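Local coordinates for CarG (Serratia, PDB 4O7J), which is a carbapenem intrinsic resistance protein, structurally related to lysozyme inhibitors, that probably protects its producer against its own beta-lactam antibiotic, at residues Arg68-Asn80 and Leu91-Asp103. Numbering follows the deposited sequence.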
ATOM      1  N   ARG A  68     -15.018   0.186   9.746  1.00 22.83           N
ATOM      2  CA  ARG A  68     -16.165  -0.058  10.607  1.00 24.25           C
ATOM      3  C   ARG A  68     -16.132   0.696  11.924  1.00 28.57           C
ATOM      4  O   ARG A  68     -15.108   1.101  12.377  1.00 24.13           O
ATOM      5  CB  ARG A  68     -16.328  -1.533  10.883  1.00 28.38           C
ATOM      6  CG  ARG A  68     -16.384  -2.359   9.649  1.00 32.77           C
ATOM      7  CD  ARG A  68     -16.551  -3.806   9.935  1.00 33.84           C
ATOM      8  NE  ARG A  68     -16.441  -4.516   8.703  1.00 37.75           N
ATOM      9  CZ  ARG A  68     -17.399  -5.188   8.122  1.00 36.94           C
ATOM     10  NH1 ARG A  68     -17.202  -5.764   6.956  1.00 36.62           N
ATOM     11  NH2 ARG A  68     -18.542  -5.323   8.716  1.00 40.87           N
ATOM     12  N   LEU A  69     -17.293   0.869  12.511  1.00 26.99           N
ATOM     13  CA  LEU A  69     -17.424   1.518  13.798  1.00 30.14           C
ATOM     14  C   LEU A  69     -16.693   0.796  14.936  1.00 31.73           C
ATOM     15  O   LEU A  69     -16.150   1.407  15.824  1.00 30.71           O
ATOM     16  CB  LEU A  69     -18.902   1.624  14.144  1.00 29.82           C
ATOM     17  CG  LEU A  69     -19.304   2.368  15.390  1.00 33.38           C
ATOM     18  CD1 LEU A  69     -18.626   3.719  15.502  1.00 32.67           C
ATOM     19  CD2 LEU A  69     -20.791   2.535  15.477  1.00 33.34           C
ATOM     20  N   SER A  70     -16.694  -0.516  14.880  1.00 31.86           N
ATOM     21  CA  SER A  70     -16.019  -1.329  15.882  1.00 33.23           C
ATOM     22  C   SER A  70     -15.737  -2.667  15.243  1.00 35.27           C
ATOM     23  O   SER A  70     -16.230  -2.958  14.145  1.00 34.93           O
ATOM     24  CB  SER A  70     -16.924  -1.508  17.117  1.00 31.85           C
ATOM     25  OG  SER A  70     -18.102  -2.238  16.790  1.00 32.42           O
ATOM     26  N   ALA A  71     -14.977  -3.470  15.977  1.00 35.43           N
ATOM     27  CA  ALA A  71     -14.531  -4.802  15.559  1.00 36.39           C
ATOM     28  C   ALA A  71     -15.668  -5.660  15.049  1.00 37.62           C
ATOM     29  O   ALA A  71     -15.575  -6.285  13.990  1.00 40.78           O
ATOM     30  CB  ALA A  71     -13.847  -5.507  16.736  1.00 35.13           C
ATOM     31  N   SER A  72     -16.741  -5.729  15.815  1.00 36.78           N
ATOM     32  CA  SER A  72     -17.799  -6.662  15.496  1.00 40.28           C
ATOM     33  C   SER A  72     -18.983  -6.104  14.738  1.00 36.37           C
ATOM     34  O   SER A  72     -19.912  -6.838  14.487  1.00 37.47           O
ATOM     35  CB  SER A  72     -18.280  -7.342  16.773  1.00 45.99           C
ATOM     36  OG  SER A  72     -17.152  -7.629  17.581  1.00 59.01           O
ATOM     37  N   ALA A  73     -18.967  -4.820  14.408  1.00 34.31           N
ATOM     38  CA  ALA A  73     -20.053  -4.246  13.646  1.00 27.82           C
ATOM     39  C   ALA A  73     -20.254  -4.925  12.284  1.00 26.78           C
ATOM     40  O   ALA A  73     -19.324  -5.199  11.594  1.00 30.47           O
ATOM     41  CB  ALA A  73     -19.871  -2.749  13.502  1.00 25.97           C
ATOM     42  N   ASP A  74     -21.499  -5.195  11.951  1.00 25.15           N
ATOM     43  CA  ASP A  74     -21.859  -5.807  10.687  1.00 28.55           C
ATOM     44  C   ASP A  74     -22.357  -4.736   9.678  1.00 24.56           C
ATOM     45  O   ASP A  74     -23.256  -4.938   8.928  1.00 28.63           O
ATOM     46  CB  ASP A  74     -22.846  -6.951  10.945  1.00 34.83           C
ATOM     47  CG  ASP A  74     -22.346  -7.907  12.049  1.00 47.30           C
ATOM     48  OD1 ASP A  74     -21.155  -8.207  12.095  1.00 45.76           O
ATOM     49  OD2 ASP A  74     -23.136  -8.342  12.896  1.00 58.59           O
ATOM     50  N   PHE A  75     -21.709  -3.596   9.697  1.00 19.74           N
ATOM     51  CA  PHE A  75     -21.935  -2.600   8.688  1.00 16.74           C
ATOM     52  C   PHE A  75     -20.718  -1.745   8.518  1.00 15.87           C
ATOM     53  O   PHE A  75     -19.927  -1.716   9.375  1.00 14.77           O
ATOM     54  CB  PHE A  75     -23.146  -1.763   9.054  1.00 17.53           C
ATOM     55  CG  PHE A  75     -23.004  -0.989  10.318  1.00 18.22           C
ATOM     56  CD1 PHE A  75     -23.366  -1.527  11.534  1.00 20.16           C
ATOM     57  CD2 PHE A  75     -22.531   0.303  10.295  1.00 18.52           C
ATOM     58  CE1 PHE A  75     -23.251  -0.800  12.671  1.00 17.85           C
ATOM     59  CE2 PHE A  75     -22.393   1.012  11.448  1.00 18.13           C
ATOM     60  CZ  PHE A  75     -22.742   0.450  12.636  1.00 19.40           C
ATOM     61  N   LEU A  76     -20.608  -1.091   7.376  1.00 14.28           N
ATOM     62  CA  LEU A  76     -19.509  -0.226   7.092  1.00 14.92           C
ATOM     63  C   LEU A  76     -19.921   1.223   7.403  1.00 14.32           C
ATOM     64  O   LEU A  76     -21.018   1.690   7.023  1.00 13.05           O
ATOM     65  CB  LEU A  76     -19.160  -0.349   5.635  1.00 15.14           C
ATOM     66  CG  LEU A  76     -18.598  -1.743   5.252  1.00 18.61           C
ATOM     67  CD1 LEU A  76     -18.334  -1.796   3.777  1.00 19.57           C
ATOM     68  CD2 LEU A  76     -17.342  -2.032   6.022  1.00 20.24           C
ATOM     69  N   VAL A  77     -18.962   1.946   7.913  1.00 13.79           N
ATOM     70  CA  VAL A  77     -18.996   3.396   8.006  1.00 15.28           C
ATOM     71  C   VAL A  77     -18.326   4.092   6.779  1.00 15.31           C
ATOM     72  O   VAL A  77     -18.662   5.204   6.453  1.00 13.50           O
ATOM     73  CB  VAL A  77     -18.461   3.902   9.350  1.00 16.58           C
ATOM     74  CG1 VAL A  77     -19.357   3.410  10.508  1.00 19.08           C
ATOM     75  CG2 VAL A  77     -17.068   3.413   9.580  1.00 22.12           C
ATOM     76  N   GLN A  78     -17.375   3.436   6.123  1.00 13.39           N
ATOM     77  CA  GLN A  78     -16.746   3.958   4.966  1.00 16.84           C
ATOM     78  C   GLN A  78     -16.415   2.799   4.029  1.00 14.17           C
ATOM     79  O   GLN A  78     -15.972   1.727   4.485  1.00 15.13           O
ATOM     80  CB  GLN A  78     -15.482   4.743   5.358  1.00 19.35           C
ATOM     81  CG  GLN A  78     -14.756   5.457   4.238  1.00 21.73           C
ATOM     82  CD  GLN A  78     -13.947   6.684   4.748  1.00 26.74           C
ATOM     83  OE1 GLN A  78     -14.280   7.296   5.753  1.00 34.29           O
ATOM     84  NE2 GLN A  78     -12.936   7.051   4.042  1.00 30.28           N
ATOM     85  N   ASP A  79     -16.651   3.021   2.726  1.00 13.29           N
ATOM     86  CA  ASP A  79     -16.345   2.026   1.677  1.00 14.15           C
ATOM     87  C   ASP A  79     -15.804   2.727   0.476  1.00 14.16           C
ATOM     88  O   ASP A  79     -15.940   3.946   0.338  1.00 13.94           O
ATOM     89  CB  ASP A  79     -17.557   1.218   1.288  1.00 16.57           C
ATOM     90  CG  ASP A  79     -17.241  -0.119   0.667  1.00 18.86           C
ATOM     91  OD1 ASP A  79     -16.059  -0.594   0.637  1.00 20.03           O
ATOM     92  OD2 ASP A  79     -18.228  -0.719   0.191  1.00 21.37           O
ATOM     93  N   ASN A  80     -15.107   1.987  -0.373  1.00 14.26           N
ATOM     94  CA  ASN A  80     -14.622   2.477  -1.651  1.00 14.68           C
ATOM     95  C   ASN A  80     -14.965   1.508  -2.731  1.00 15.69           C
ATOM     96  O   ASN A  80     -14.898   0.308  -2.517  1.00 15.50           O
ATOM     97  CB  ASN A  80     -13.086   2.697  -1.603  1.00 15.55           C
ATOM     98  CG  ASN A  80     -12.672   3.507  -0.425  1.00 18.53           C
ATOM     99  OD1 ASN A  80     -12.752   4.718  -0.444  1.00 21.25           O
ATOM    100  ND2 ASN A  80     -12.242   2.841   0.616  1.00 18.90           N
ATOM    101  N   LEU A  91     -13.284   6.299  -8.885  1.00 12.99           N
ATOM    102  CA  LEU A  91     -13.274   5.760  -7.540  1.00 11.07           C
ATOM    103  C   LEU A  91     -14.298   6.518  -6.699  1.00 11.57           C
ATOM    104  O   LEU A  91     -14.256   7.748  -6.666  1.00 12.40           O
ATOM    105  CB  LEU A  91     -11.891   5.907  -6.969  1.00 11.53           C
ATOM    106  CG  LEU A  91     -11.748   5.318  -5.556  1.00 12.69           C
ATOM    107  CD1 LEU A  91     -12.035   3.809  -5.469  1.00 13.27           C
ATOM    108  CD2 LEU A  91     -10.344   5.628  -5.085  1.00 14.91           C
ATOM    109  N   VAL A  92     -15.164   5.817  -6.015  1.00 10.83           N
ATOM    110  CA  VAL A  92     -16.255   6.393  -5.264  1.00 11.33           C
ATOM    111  C   VAL A  92     -16.210   5.947  -3.823  1.00 11.96           C
ATOM    112  O   VAL A  92     -16.292   4.746  -3.515  1.00 11.32           O
ATOM    113  CB  VAL A  92     -17.598   6.058  -5.871  1.00 11.11           C
ATOM    114  CG1 VAL A  92     -18.697   6.846  -5.118  1.00 12.37           C
ATOM    115  CG2 VAL A  92     -17.589   6.444  -7.354  1.00 12.91           C
ATOM    116  N   THR A  93     -16.010   6.924  -2.943  1.00 10.93           N
ATOM    117  CA  THR A  93     -15.954   6.679  -1.507  1.00 12.42           C
ATOM    118  C   THR A  93     -17.340   6.941  -0.954  1.00 13.36           C
ATOM    119  O   THR A  93     -17.870   8.050  -1.121  1.00 12.02           O
ATOM    120  CB  THR A  93     -14.879   7.524  -0.776  1.00 15.70           C
ATOM    121  OG1 THR A  93     -13.589   7.188  -1.292  1.00 17.52           O
ATOM    122  CG2 THR A  93     -14.871   7.252   0.738  1.00 19.08           C
ATOM    123  N   ALA A  94     -17.926   5.937  -0.295  1.00 11.86           N
ATOM    124  CA  ALA A  94     -19.175   6.152   0.456  1.00 10.83           C
ATOM    125  C   ALA A  94     -18.826   6.311   1.928  1.00 11.78           C
ATOM    126  O   ALA A  94     -18.122   5.429   2.532  1.00 14.51           O
ATOM    127  CB  ALA A  94     -20.056   4.980   0.277  1.00 10.97           C
ATOM    128  N   ARG A  95     -19.333   7.352   2.590  1.00 11.94           N
ATOM    129  CA  ARG A  95     -19.021   7.550   3.987  1.00 12.38           C
ATOM    130  C   ARG A  95     -20.302   7.968   4.727  1.00 12.16           C
ATOM    131  O   ARG A  95     -20.984   8.861   4.265  1.00 12.00           O
ATOM    132  CB  ARG A  95     -17.947   8.667   4.140  1.00 15.48           C
ATOM    133  CG  ARG A  95     -17.516   8.915   5.588  1.00 19.73           C
ATOM    134  CD  ARG A  95     -16.283   9.791   5.753  1.00 24.79           C
ATOM    135  NE  ARG A  95     -16.620  11.152   5.361  1.00 30.03           N
ATOM    136  CZ  ARG A  95     -17.250  12.058   6.131  1.00 35.76           C
ATOM    137  NH1 ARG A  95     -17.590  11.818   7.393  1.00 34.71           N
ATOM    138  NH2 ARG A  95     -17.531  13.241   5.613  1.00 42.25           N
ATOM    139  N   LYS A  96     -20.563   7.352   5.878  1.00 11.72           N
ATOM    140  CA  LYS A  96     -21.584   7.837   6.860  1.00 13.09           C
ATOM    141  C   LYS A  96     -21.121   9.118   7.462  1.00 15.24           C
ATOM    142  O   LYS A  96     -19.997   9.203   8.016  1.00 14.89           O
ATOM    143  CB  LYS A  96     -21.872   6.785   7.899  1.00 12.70           C
ATOM    144  CG  LYS A  96     -22.419   5.496   7.300  1.00 13.78           C
ATOM    145  CD  LYS A  96     -22.976   4.525   8.299  1.00 14.55           C
ATOM    146  CE  LYS A  96     -24.232   5.071   8.955  1.00 13.79           C
ATOM    147  NZ  LYS A  96     -24.723   4.161   9.947  1.00 12.99           N
ATOM    148  N   THR A  97     -21.923  10.176   7.342  1.00 16.50           N
ATOM    149  CA  THR A  97     -21.461  11.522   7.724  1.00 18.81           C
ATOM    150  C   THR A  97     -21.870  12.011   9.130  1.00 21.40           C
ATOM    151  O   THR A  97     -21.311  12.962   9.624  1.00 24.42           O
ATOM    152  CB  THR A  97     -21.886  12.573   6.679  1.00 20.08           C
ATOM    153  OG1 THR A  97     -23.286  12.576   6.589  1.00 20.64           O
ATOM    154  CG2 THR A  97     -21.296  12.227   5.277  1.00 22.58           C
ATOM    155  N   GLU A  98     -22.839  11.358   9.761  1.00 20.83           N
ATOM    156  CA  GLU A  98     -23.396  11.899  11.005  1.00 23.37           C
ATOM    157  C   GLU A  98     -22.451  11.541  12.140  1.00 22.59           C
ATOM    158  O   GLU A  98     -21.716  10.603  12.020  1.00 17.42           O
ATOM    159  CB  GLU A  98     -24.774  11.347  11.255  1.00 25.75           C
ATOM    160  CG  GLU A  98     -25.733  11.539  10.050  1.00 31.28           C
ATOM    161  CD  GLU A  98     -27.196  11.590  10.432  1.00 41.97           C
ATOM    162  OE1 GLU A  98     -27.418  11.877  11.658  1.00 43.11           O
ATOM    163  OE2 GLU A  98     -28.106  11.381   9.521  1.00 39.84           O
ATOM    164  N   GLU A  99     -22.493  12.273  13.240  1.00 23.39           N
ATOM    165  CA  GLU A  99     -21.691  11.876  14.445  1.00 22.94           C
ATOM    166  C   GLU A  99     -22.132  10.502  14.958  1.00 22.16           C
ATOM    167  O   GLU A  99     -21.333   9.641  15.343  1.00 25.15           O
ATOM    168  CB  GLU A  99     -21.863  12.950  15.523  1.00 26.40           C
ATOM    169  CG  GLU A  99     -21.052  12.706  16.826  1.00 28.12           C
ATOM    170  CD  GLU A  99     -21.561  11.536  17.677  1.00 29.72           C
ATOM    171  OE1 GLU A  99     -22.811  11.442  17.829  1.00 34.97           O
ATOM    172  OE2 GLU A  99     -20.733  10.658  18.149  1.00 29.74           O
ATOM    173  N   ASP A 100     -23.418  10.275  14.951  1.00 22.00           N
ATOM    174  CA  ASP A 100     -23.994   8.975  15.398  1.00 23.17           C
ATOM    175  C   ASP A 100     -23.912   7.984  14.237  1.00 20.25           C
ATOM    176  O   ASP A 100     -24.922   7.721  13.563  1.00 23.48           O
ATOM    177  CB  ASP A 100     -25.460   9.195  15.850  1.00 25.05           C
ATOM    178  CG  ASP A 100     -26.173   7.912  16.312  1.00 30.54           C
ATOM    179  OD1 ASP A 100     -25.508   6.980  16.789  1.00 34.43           O
ATOM    180  OD2 ASP A 100     -27.439   7.862  16.203  1.00 34.81           O
ATOM    181  N   LEU A 101     -22.784   7.340  14.152  1.00 17.65           N
ATOM    182  CA  LEU A 101     -22.441   6.405  13.119  1.00 18.88           C
ATOM    183  C   LEU A 101     -23.175   5.076  13.223  1.00 16.95           C
ATOM    184  O   LEU A 101     -23.180   4.254  12.266  1.00 18.74           O
ATOM    185  CB  LEU A 101     -20.925   6.145  13.135  1.00 19.87           C
ATOM    186  CG  LEU A 101     -20.065   7.381  12.780  1.00 21.97           C
ATOM    187  CD1 LEU A 101     -18.599   7.063  12.985  1.00 23.22           C
ATOM    188  CD2 LEU A 101     -20.319   7.804  11.321  1.00 23.92           C
ATOM    189  N   PHE A 102     -23.704   4.787  14.398  1.00 15.70           N
ATOM    190  CA  PHE A 102     -24.396   3.529  14.602  1.00 15.11           C
ATOM    191  C   PHE A 102     -25.788   3.513  13.965  1.00 14.60           C
ATOM    192  O   PHE A 102     -26.284   2.461  13.553  1.00 16.07           O
ATOM    193  CB  PHE A 102     -24.507   3.246  16.080  1.00 18.21           C
ATOM    194  CG  PHE A 102     -25.154   1.928  16.420  1.00 17.09           C
ATOM    195  CD1 PHE A 102     -24.410   0.746  16.375  1.00 20.58           C
ATOM    196  CD2 PHE A 102     -26.503   1.867  16.717  1.00 19.50           C
ATOM    197  CE1 PHE A 102     -25.001  -0.477  16.643  1.00 20.72           C
ATOM    198  CE2 PHE A 102     -27.100   0.626  16.991  1.00 18.50           C
ATOM    199  CZ  PHE A 102     -26.332  -0.517  16.995  1.00 21.06           C
ATOM    200  N   ASP A 103     -26.463   4.629  13.947  1.00 15.63           N
ATOM    201  CA  ASP A 103     -27.844   4.592  13.481  1.00 16.75           C
ATOM    202  C   ASP A 103     -27.852   4.766  11.955  1.00 16.29           C
ATOM    203  O   ASP A 103     -26.845   5.200  11.334  1.00 15.76           O
ATOM    204  CB  ASP A 103     -28.698   5.667  14.129  1.00 21.59           C
ATOM    205  CG  ASP A 103     -29.101   5.284  15.602  1.00 27.03           C
ATOM    206  OD1 ASP A 103     -29.715   4.183  15.808  1.00 35.76           O
ATOM    207  OD2 ASP A 103     -28.778   6.102  16.493  1.00 26.50           O
TER
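Gln-78, Asp-79 and Asn-80 pair antiparallel with Arg-95, Ala-94 and Thr-93, the short strand axes 4.6 Å apart, and Asp-79 and Ala-94 form the hydrogen-bonded pair. Asp-79 N reaches Ala-94 O at 2.8 Å in the carbonyl plane, whereas Ala-94 N comes to Asp-79 O from above that plane. Two residues further along, Lys-96 N gives a straight bond (165°) to Val-77 O.

The Asn-80 and Thr-93 side chains run alongside each other in the same direction. Thr-93 OG1, held anti to its carbonyl carbon (chi1 -62°), donates to Asn-80 OD1 at 2.7 Å in the amide's carbonyl plane. On the same face, Gln-78 runs out extended, and its OE1 rests 3.2 Å from Arg-95 CD, a contact with the arginine's aliphatic part; the amide and guanidinium planes are 62° apart.

At the end of strand 88-96, Lys-96 lays CD against Leu-76 O, and the chain bends beyond it to bring NZ round to Leu-101 O (2.8 Å) and Asp-103 O. With Gln-141 O, three carbonyls grip the ammonium; the two from 97-103 probably help to fix the curve of this loop. Phe-75 CE2 sits 3.4 Å from Leu-101 O, and the side chains of Phe-75 and Phe-102 cross at about a right angle, CZ nearest to CD1. Leu-69 divides its methyls between two neighbours: CD1 meets Leu-101 CB, and CD2 touches Phe-102 CB (3.8 Å).

This is the open end of the 78-85/88-96 hairpin. A classic bulge at Val-77 and Gln-78 faces Tyr-67, Trp-64 of strand 64-65 covers Asn-80 and Thr-93, and strand 107-116 flanks 88-96 on its other side.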